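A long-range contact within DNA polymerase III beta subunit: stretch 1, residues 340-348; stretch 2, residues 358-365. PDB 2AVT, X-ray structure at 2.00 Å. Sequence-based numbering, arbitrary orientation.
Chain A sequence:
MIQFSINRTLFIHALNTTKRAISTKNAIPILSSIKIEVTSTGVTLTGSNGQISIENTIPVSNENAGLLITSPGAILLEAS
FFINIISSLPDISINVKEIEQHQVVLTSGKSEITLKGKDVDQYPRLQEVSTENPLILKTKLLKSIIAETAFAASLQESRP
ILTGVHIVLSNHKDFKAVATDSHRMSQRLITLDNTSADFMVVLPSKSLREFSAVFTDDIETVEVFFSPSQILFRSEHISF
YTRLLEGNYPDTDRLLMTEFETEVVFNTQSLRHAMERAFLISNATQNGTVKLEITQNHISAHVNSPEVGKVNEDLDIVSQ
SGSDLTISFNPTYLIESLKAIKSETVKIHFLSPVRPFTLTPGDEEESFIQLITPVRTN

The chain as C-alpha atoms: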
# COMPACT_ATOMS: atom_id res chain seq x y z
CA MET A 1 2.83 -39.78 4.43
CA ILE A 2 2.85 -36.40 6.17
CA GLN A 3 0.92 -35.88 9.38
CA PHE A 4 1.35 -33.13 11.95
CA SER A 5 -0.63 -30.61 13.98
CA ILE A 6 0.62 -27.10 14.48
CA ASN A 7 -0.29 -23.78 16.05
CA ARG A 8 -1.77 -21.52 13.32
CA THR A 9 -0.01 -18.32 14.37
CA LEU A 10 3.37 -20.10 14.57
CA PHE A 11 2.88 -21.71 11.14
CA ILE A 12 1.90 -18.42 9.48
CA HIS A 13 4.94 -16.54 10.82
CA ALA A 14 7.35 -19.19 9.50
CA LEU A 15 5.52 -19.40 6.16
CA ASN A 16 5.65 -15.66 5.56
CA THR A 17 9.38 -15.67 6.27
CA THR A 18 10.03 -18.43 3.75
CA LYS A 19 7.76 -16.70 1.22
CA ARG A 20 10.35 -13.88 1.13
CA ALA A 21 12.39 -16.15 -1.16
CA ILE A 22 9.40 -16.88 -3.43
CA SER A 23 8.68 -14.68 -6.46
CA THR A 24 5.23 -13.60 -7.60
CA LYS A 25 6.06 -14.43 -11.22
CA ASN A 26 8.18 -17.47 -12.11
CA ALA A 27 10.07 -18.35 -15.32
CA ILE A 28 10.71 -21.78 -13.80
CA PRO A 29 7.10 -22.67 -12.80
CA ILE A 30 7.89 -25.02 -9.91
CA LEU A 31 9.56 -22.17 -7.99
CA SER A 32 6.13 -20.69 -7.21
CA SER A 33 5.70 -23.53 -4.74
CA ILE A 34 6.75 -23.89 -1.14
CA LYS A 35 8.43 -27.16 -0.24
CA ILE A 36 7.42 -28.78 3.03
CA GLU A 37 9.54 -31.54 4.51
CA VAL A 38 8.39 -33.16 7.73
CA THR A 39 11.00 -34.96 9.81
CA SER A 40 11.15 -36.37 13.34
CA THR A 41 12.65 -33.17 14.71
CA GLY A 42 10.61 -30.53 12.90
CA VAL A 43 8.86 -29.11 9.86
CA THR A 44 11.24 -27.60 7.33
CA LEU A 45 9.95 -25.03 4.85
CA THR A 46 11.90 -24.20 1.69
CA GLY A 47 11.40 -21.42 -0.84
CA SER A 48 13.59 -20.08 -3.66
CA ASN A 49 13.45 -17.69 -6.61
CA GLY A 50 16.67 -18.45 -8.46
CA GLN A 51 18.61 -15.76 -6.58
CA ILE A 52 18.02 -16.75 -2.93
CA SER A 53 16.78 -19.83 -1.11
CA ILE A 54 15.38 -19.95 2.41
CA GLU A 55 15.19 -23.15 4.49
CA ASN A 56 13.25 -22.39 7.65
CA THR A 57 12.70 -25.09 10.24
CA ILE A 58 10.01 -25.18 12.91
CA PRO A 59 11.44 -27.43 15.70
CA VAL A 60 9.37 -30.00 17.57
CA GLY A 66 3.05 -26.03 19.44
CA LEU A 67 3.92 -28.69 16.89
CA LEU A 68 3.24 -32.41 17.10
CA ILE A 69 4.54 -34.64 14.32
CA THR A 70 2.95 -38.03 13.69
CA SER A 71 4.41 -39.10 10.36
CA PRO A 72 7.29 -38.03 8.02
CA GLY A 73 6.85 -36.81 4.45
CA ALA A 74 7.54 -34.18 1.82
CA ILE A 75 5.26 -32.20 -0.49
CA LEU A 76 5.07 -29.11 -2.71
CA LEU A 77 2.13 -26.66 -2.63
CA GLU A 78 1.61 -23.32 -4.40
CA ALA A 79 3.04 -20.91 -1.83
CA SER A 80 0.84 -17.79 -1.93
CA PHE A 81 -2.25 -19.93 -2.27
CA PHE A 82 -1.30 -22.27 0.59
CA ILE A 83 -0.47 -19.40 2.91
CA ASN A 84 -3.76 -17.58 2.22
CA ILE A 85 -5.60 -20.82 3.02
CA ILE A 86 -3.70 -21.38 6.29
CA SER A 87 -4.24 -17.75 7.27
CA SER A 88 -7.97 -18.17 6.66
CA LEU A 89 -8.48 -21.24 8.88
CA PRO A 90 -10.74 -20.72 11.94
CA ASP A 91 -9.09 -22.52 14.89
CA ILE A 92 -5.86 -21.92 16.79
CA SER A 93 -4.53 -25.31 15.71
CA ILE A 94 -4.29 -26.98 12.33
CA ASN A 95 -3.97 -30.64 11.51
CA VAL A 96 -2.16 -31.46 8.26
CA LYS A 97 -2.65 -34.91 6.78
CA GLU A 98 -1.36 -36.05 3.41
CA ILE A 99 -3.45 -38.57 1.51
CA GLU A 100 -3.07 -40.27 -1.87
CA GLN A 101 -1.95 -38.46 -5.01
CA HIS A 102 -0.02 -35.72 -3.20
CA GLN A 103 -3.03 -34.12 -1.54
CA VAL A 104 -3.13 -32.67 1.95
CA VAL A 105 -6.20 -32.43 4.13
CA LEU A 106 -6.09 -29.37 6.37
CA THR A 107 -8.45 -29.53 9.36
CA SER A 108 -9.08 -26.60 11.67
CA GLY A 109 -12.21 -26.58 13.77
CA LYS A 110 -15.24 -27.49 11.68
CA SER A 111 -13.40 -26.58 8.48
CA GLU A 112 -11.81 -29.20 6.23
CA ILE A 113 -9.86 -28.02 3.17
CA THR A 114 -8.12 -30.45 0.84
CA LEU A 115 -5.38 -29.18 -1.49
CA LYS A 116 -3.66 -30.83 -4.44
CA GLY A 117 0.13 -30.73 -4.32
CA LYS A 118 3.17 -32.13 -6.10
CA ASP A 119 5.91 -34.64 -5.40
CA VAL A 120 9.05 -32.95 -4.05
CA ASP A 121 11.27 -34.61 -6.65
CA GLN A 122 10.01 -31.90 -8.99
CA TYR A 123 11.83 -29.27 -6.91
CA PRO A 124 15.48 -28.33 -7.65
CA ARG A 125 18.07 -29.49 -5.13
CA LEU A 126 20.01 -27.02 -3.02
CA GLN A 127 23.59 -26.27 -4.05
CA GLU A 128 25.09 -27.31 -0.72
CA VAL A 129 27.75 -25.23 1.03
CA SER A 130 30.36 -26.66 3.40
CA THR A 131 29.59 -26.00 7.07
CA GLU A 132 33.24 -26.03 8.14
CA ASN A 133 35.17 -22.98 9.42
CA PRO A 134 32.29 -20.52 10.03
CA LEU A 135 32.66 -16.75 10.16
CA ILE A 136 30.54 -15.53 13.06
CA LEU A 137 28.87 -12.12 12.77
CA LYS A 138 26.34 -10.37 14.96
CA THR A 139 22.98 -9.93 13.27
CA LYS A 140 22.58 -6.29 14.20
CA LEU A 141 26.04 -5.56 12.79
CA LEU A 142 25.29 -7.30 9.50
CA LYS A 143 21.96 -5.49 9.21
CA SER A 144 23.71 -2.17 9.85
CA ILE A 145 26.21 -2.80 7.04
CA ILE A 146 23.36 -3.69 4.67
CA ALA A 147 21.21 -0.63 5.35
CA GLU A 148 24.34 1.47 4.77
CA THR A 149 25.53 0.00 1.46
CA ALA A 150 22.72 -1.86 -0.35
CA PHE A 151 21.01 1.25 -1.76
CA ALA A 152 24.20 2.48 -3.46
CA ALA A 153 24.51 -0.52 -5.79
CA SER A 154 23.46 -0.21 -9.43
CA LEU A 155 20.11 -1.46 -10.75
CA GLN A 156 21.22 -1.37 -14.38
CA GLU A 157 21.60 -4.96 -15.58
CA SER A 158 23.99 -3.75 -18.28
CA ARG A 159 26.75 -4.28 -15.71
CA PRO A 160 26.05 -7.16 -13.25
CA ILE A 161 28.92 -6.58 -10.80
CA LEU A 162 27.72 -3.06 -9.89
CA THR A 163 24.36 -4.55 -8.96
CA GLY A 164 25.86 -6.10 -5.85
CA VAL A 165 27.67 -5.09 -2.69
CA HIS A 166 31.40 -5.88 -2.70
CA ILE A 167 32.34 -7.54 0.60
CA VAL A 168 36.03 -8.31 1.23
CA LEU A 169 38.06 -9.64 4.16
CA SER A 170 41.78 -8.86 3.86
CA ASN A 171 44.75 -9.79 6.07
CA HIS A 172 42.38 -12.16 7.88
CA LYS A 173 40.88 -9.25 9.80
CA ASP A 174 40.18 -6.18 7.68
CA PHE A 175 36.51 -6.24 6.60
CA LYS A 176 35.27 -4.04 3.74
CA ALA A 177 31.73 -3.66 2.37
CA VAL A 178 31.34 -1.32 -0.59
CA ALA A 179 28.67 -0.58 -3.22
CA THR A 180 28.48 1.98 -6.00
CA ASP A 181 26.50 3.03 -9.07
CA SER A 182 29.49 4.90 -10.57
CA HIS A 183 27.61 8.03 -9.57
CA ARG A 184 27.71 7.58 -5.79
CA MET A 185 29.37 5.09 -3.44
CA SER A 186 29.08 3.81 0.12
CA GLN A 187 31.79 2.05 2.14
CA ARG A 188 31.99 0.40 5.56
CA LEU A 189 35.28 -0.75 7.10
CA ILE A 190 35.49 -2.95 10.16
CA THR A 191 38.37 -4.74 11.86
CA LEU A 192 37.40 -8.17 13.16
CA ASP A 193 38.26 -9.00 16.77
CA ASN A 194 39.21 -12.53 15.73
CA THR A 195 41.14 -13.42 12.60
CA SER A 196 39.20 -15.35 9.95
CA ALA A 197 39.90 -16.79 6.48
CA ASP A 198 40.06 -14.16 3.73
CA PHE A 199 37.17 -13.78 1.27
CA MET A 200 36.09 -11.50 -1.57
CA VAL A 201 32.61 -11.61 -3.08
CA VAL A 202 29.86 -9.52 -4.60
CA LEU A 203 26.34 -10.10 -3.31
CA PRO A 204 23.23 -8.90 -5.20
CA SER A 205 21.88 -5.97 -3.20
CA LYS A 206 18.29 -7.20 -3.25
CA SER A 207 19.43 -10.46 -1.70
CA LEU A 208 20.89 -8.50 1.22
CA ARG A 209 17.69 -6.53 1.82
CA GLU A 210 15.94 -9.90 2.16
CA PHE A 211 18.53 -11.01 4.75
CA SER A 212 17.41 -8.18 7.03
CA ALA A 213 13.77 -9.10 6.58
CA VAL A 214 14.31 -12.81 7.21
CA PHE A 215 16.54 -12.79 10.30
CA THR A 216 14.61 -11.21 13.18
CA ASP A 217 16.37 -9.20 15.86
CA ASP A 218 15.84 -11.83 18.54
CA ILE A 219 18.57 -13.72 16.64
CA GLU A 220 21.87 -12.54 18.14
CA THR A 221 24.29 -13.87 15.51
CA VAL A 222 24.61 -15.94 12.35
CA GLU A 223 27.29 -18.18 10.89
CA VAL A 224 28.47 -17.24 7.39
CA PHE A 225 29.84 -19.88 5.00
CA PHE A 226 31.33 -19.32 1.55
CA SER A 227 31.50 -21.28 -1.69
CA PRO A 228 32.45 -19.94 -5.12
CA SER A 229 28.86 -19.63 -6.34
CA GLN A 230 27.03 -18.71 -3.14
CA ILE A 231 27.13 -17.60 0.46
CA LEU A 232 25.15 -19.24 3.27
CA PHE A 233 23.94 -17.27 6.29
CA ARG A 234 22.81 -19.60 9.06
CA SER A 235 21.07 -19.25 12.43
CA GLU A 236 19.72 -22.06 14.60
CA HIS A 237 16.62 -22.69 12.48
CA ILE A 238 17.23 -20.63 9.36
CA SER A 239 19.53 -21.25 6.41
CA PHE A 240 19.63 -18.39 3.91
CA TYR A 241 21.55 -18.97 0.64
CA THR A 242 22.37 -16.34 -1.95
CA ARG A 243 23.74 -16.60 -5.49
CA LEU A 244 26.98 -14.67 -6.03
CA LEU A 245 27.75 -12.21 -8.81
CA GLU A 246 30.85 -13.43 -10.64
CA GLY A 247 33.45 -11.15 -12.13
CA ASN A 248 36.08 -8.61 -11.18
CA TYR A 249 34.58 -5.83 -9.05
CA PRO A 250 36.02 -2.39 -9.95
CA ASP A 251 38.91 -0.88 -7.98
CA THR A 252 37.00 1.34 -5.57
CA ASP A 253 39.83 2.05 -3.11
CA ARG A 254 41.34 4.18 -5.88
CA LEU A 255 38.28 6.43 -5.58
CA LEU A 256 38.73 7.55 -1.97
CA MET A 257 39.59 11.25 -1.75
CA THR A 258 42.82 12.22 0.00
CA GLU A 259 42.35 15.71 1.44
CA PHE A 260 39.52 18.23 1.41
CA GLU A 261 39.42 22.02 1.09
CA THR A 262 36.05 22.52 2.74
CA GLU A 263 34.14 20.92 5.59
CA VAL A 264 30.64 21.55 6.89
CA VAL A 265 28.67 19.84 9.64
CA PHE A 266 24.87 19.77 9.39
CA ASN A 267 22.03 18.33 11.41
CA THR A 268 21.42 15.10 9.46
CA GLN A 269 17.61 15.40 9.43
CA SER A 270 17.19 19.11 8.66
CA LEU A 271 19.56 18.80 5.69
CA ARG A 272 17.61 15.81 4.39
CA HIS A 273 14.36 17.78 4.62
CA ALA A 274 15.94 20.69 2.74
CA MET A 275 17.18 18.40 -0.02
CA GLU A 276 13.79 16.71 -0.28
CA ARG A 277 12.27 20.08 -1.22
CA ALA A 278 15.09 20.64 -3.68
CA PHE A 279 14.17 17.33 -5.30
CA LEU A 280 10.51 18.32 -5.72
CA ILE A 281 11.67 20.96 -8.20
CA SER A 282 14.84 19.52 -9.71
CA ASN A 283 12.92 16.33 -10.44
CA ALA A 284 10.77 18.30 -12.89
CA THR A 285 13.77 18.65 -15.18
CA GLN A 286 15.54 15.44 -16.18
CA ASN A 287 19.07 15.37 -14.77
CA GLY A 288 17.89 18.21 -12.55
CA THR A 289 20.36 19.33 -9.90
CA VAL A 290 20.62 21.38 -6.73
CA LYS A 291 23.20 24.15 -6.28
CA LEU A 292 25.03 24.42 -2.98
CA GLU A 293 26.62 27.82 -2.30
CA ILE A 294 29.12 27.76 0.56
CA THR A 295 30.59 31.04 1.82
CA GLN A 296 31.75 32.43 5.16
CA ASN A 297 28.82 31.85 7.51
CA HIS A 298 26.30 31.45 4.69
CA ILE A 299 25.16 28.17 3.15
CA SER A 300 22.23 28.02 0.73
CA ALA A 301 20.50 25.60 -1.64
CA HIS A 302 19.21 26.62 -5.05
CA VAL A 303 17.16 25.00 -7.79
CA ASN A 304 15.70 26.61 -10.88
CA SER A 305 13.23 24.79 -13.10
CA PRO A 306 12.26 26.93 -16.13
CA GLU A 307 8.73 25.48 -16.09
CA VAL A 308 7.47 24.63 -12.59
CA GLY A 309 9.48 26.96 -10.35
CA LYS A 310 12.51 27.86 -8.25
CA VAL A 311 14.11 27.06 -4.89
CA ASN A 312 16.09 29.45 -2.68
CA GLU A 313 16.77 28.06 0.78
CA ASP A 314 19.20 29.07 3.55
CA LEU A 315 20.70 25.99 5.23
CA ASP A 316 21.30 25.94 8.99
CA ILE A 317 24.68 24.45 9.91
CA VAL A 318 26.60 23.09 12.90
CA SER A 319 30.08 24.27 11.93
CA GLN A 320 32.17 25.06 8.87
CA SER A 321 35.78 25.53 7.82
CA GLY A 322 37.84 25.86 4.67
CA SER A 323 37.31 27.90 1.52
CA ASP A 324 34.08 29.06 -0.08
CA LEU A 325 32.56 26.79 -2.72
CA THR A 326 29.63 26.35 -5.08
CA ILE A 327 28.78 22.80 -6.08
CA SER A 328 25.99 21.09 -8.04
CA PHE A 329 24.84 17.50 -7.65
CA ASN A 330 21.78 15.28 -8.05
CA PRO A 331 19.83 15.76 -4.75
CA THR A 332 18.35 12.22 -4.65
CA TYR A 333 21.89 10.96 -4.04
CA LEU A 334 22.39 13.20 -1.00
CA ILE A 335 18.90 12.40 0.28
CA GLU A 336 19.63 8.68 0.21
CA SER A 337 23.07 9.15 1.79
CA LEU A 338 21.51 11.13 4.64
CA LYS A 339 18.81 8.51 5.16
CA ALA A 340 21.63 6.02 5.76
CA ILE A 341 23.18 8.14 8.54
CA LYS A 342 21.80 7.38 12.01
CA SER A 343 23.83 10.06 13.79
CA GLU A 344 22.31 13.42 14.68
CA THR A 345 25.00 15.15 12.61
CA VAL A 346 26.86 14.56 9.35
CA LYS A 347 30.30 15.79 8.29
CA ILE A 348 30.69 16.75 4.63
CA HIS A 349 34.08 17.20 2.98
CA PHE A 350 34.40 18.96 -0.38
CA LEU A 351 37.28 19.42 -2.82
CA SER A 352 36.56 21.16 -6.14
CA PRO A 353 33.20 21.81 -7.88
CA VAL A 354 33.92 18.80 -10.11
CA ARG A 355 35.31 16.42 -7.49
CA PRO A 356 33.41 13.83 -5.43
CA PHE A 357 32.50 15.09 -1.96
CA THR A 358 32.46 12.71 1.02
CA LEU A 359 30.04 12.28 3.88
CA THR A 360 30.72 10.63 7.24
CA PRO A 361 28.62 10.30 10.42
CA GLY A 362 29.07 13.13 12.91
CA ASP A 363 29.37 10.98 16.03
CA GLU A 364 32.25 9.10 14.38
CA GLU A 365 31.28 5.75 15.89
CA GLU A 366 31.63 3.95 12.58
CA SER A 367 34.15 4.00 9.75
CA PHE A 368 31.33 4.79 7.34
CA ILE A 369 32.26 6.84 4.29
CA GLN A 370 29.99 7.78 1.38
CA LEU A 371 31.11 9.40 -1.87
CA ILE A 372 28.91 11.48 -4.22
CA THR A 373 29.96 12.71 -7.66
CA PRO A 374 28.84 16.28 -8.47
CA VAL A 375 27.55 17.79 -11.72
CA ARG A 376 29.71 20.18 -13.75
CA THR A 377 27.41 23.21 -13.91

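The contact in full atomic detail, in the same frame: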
# COMPACT_ATOMS: atom_id res chain seq x y z
N ALA A 340 20.76 7.07 5.24
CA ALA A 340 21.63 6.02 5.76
C ALA A 340 22.46 6.41 6.99
O ALA A 340 23.13 5.56 7.58
CB ALA A 340 22.56 5.54 4.66
N ILE A 341 22.41 7.67 7.38
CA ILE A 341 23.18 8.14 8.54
C ILE A 341 22.29 8.22 9.78
O ILE A 341 21.37 9.02 9.84
CB ILE A 341 23.81 9.52 8.27
CG1 ILE A 341 24.83 9.40 7.13
CG2 ILE A 341 24.50 10.04 9.51
CD1 ILE A 341 25.35 10.75 6.62
N LYS A 342 22.58 7.39 10.78
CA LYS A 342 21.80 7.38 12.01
C LYS A 342 22.16 8.49 12.98
O LYS A 342 21.33 8.89 13.80
CB LYS A 342 21.95 6.04 12.73
CG LYS A 342 21.41 4.82 11.99
CD LYS A 342 21.66 3.56 12.82
CE LYS A 342 21.20 2.29 12.12
NZ LYS A 342 21.54 1.08 12.94
N SER A 343 23.38 9.00 12.88
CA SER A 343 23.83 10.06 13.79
C SER A 343 23.11 11.39 13.61
O SER A 343 22.68 11.74 12.50
CB SER A 343 25.34 10.29 13.64
OG SER A 343 25.64 10.79 12.36
N GLU A 344 22.98 12.13 14.70
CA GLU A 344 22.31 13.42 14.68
C GLU A 344 22.98 14.38 13.70
O GLU A 344 22.32 15.22 13.11
CB GLU A 344 22.28 14.02 16.08
CG GLU A 344 21.49 15.32 16.18
CD GLU A 344 21.36 15.83 17.61
OE1 GLU A 344 20.72 15.15 18.43
OE2 GLU A 344 21.88 16.93 17.90
N THR A 345 24.29 14.25 13.52
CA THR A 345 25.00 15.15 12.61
C THR A 345 25.77 14.41 11.53
O THR A 345 26.05 13.22 11.66
CB THR A 345 26.00 16.06 13.37
OG1 THR A 345 27.14 15.28 13.77
CG2 THR A 345 25.36 16.64 14.61
N VAL A 346 26.10 15.13 10.46
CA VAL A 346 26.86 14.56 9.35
C VAL A 346 27.97 15.53 8.96
O VAL A 346 27.77 16.75 8.95
CB VAL A 346 25.97 14.30 8.11
CG1 VAL A 346 25.18 15.55 7.75
CG2 VAL A 346 26.83 13.87 6.93
N LYS A 347 29.14 14.99 8.66
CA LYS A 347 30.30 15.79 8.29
C LYS A 347 30.53 15.67 6.78
O LYS A 347 30.76 14.58 6.28
CB LYS A 347 31.53 15.30 9.03
CG LYS A 347 32.13 16.29 10.01
CD LYS A 347 33.38 15.70 10.67
CE LYS A 347 34.08 16.71 11.56
NZ LYS A 347 35.27 16.11 12.23
N ILE A 348 30.48 16.79 6.07
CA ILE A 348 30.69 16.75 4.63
C ILE A 348 32.00 17.42 4.24
O ILE A 348 32.29 18.54 4.64
CB ILE A 348 29.52 17.44 3.88
CG1 ILE A 348 28.18 16.85 4.36
CG2 ILE A 348 29.67 17.22 2.38
CD1 ILE A 348 26.97 17.33 3.56
N THR A 358 32.75 13.79 0.08
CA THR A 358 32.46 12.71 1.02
C THR A 358 31.60 13.10 2.20
O THR A 358 31.56 14.25 2.63
CB THR A 358 33.76 12.11 1.59
OG1 THR A 358 34.43 13.11 2.38
CG2 THR A 358 34.68 11.64 0.48
N LEU A 359 30.91 12.09 2.74
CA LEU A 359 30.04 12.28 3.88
C LEU A 359 30.37 11.20 4.91
O LEU A 359 30.59 10.04 4.56
CB LEU A 359 28.56 12.15 3.46
CG LEU A 359 28.06 12.78 2.15
CD1 LEU A 359 28.43 14.24 2.11
CD2 LEU A 359 28.67 12.06 0.95
N THR A 360 30.43 11.58 6.18
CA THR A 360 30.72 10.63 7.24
C THR A 360 29.88 11.03 8.44
O THR A 360 29.61 12.21 8.66
CB THR A 360 32.23 10.62 7.65
OG1 THR A 360 32.61 11.91 8.14
CG2 THR A 360 33.10 10.26 6.46
N PRO A 361 29.44 10.04 9.23
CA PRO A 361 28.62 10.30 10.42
C PRO A 361 29.30 11.29 11.35
O PRO A 361 30.52 11.30 11.47
CB PRO A 361 28.47 8.91 11.04
CG PRO A 361 29.73 8.20 10.60
CD PRO A 361 29.85 8.63 9.16
N GLY A 362 28.51 12.13 12.01
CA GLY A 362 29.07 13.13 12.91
C GLY A 362 29.60 12.61 14.24
O GLY A 362 30.56 13.14 14.78
N ASP A 363 28.97 11.56 14.76
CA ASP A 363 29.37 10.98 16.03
C ASP A 363 30.58 10.06 15.88
O ASP A 363 31.02 9.45 16.85
CB ASP A 363 28.21 10.17 16.63
CG ASP A 363 27.79 9.00 15.75
OD1 ASP A 363 28.67 8.38 15.12
OD2 ASP A 363 26.58 8.70 15.69
N GLU A 364 31.11 9.96 14.67
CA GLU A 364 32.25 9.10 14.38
C GLU A 364 32.33 7.84 15.23
O GLU A 364 33.30 7.63 15.96
CB GLU A 364 33.55 9.91 14.52
CG GLU A 364 33.60 10.82 15.72
CD GLU A 364 34.69 11.86 15.60
OE1 GLU A 364 35.88 11.50 15.71
OE2 GLU A 364 34.35 13.05 15.39
N GLU A 365 31.31 7.00 15.14
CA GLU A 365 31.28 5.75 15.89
C GLU A 365 31.52 4.60 14.91
O GLU A 365 31.77 3.46 15.30
CB GLU A 365 29.94 5.55 16.58
CG GLU A 365 29.65 6.59 17.64
CD GLU A 365 28.45 6.22 18.47
OE1 GLU A 365 27.34 6.10 17.91
OE2 GLU A 365 28.62 6.06 19.70

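Residues 345-348 and 358-361 run as neighbouring antiparallel strands, their N-to-C directions 149° apart and their axes 4.7 Å apart at closest approach. The polar accounting is best read from the backbone, because all three hydrogen bonds between the stretches join main-chain atoms.

Lys-347 and Thr-360 form the hydrogen-bonded pair of the ladder, and each residue both gives and receives. Lys-347 N donates to Thr-360 O at 2.8 Å with an N-H...O angle of 173°, nearly linear. The return bond, Thr-360 N to Lys-347 O, is longer at 3.0 Å and more bent at 152°. The two CA atoms lie 5.3 Å apart, wider than the 4.6 Å between the CA atoms of Ile-348 and Leu-359, as expected when hydrogen-bonded and non-hydrogen-bonded pairs alternate. Lys-347 O also accepts a CA-H...O contact from Leu-359 CA (3.4 Å, 148° at the hydrogen), and Ile-348 CA makes a similar approach to Thr-358 O at 3.3 Å and 143°.

The third bond lies where stretch 2 leaves its strand. Gly-362 N donates to Thr-345 O over a short 2.7 Å, but the angle of 139° shows the N-H pointing well off the line to the acceptor. Val-346 and Pro-361 form a non-hydrogen-bonded pair, so the register asks for no bond from Pro-361 N, which has no hydrogen to give; the next amide, Gly-362 N, is the one that faces Thr-345 O. The same carbonyl accepts a second hydrogen bond from within its own stretch: Ser-343 OG, held by chi1 in the p well (65°), donates to Thr-345 O at 2.6 Å. Gly-362 also lacks a side chain where one would be obstructed: an ideal CB on Gly-362 would point toward stretch 1 and fall 1.5 Å from Thr-345 OG1, a clash.

Apolar contacts accompany this polar framework. The side chains of Ile-348 and Leu-359 share one face of the sheet, where Ile-348 CG2 comes within 3.2 Å of Leu-359 CD1, a tight approach for two methyl groups. Val-346 CG2 lies 4.2 Å from Leu-359 CB, and Ile-341 CG2 sits 4.4 Å from Pro-361 CB. On the face carrying Lys-347 and Thr-360, Lys-347 CB approaches Thr-360 OG1 at 3.7 Å. The extended lysine chain brings Lys-347 NZ to 4.5 Å from Glu-364 OE2, where opposite charges are near each other but beyond salt-bridge range. Past the strand, Glu-365 N makes a weak hydrogen bond to Asp-363 OD1 (3.0 Å, 127°) within stretch 2.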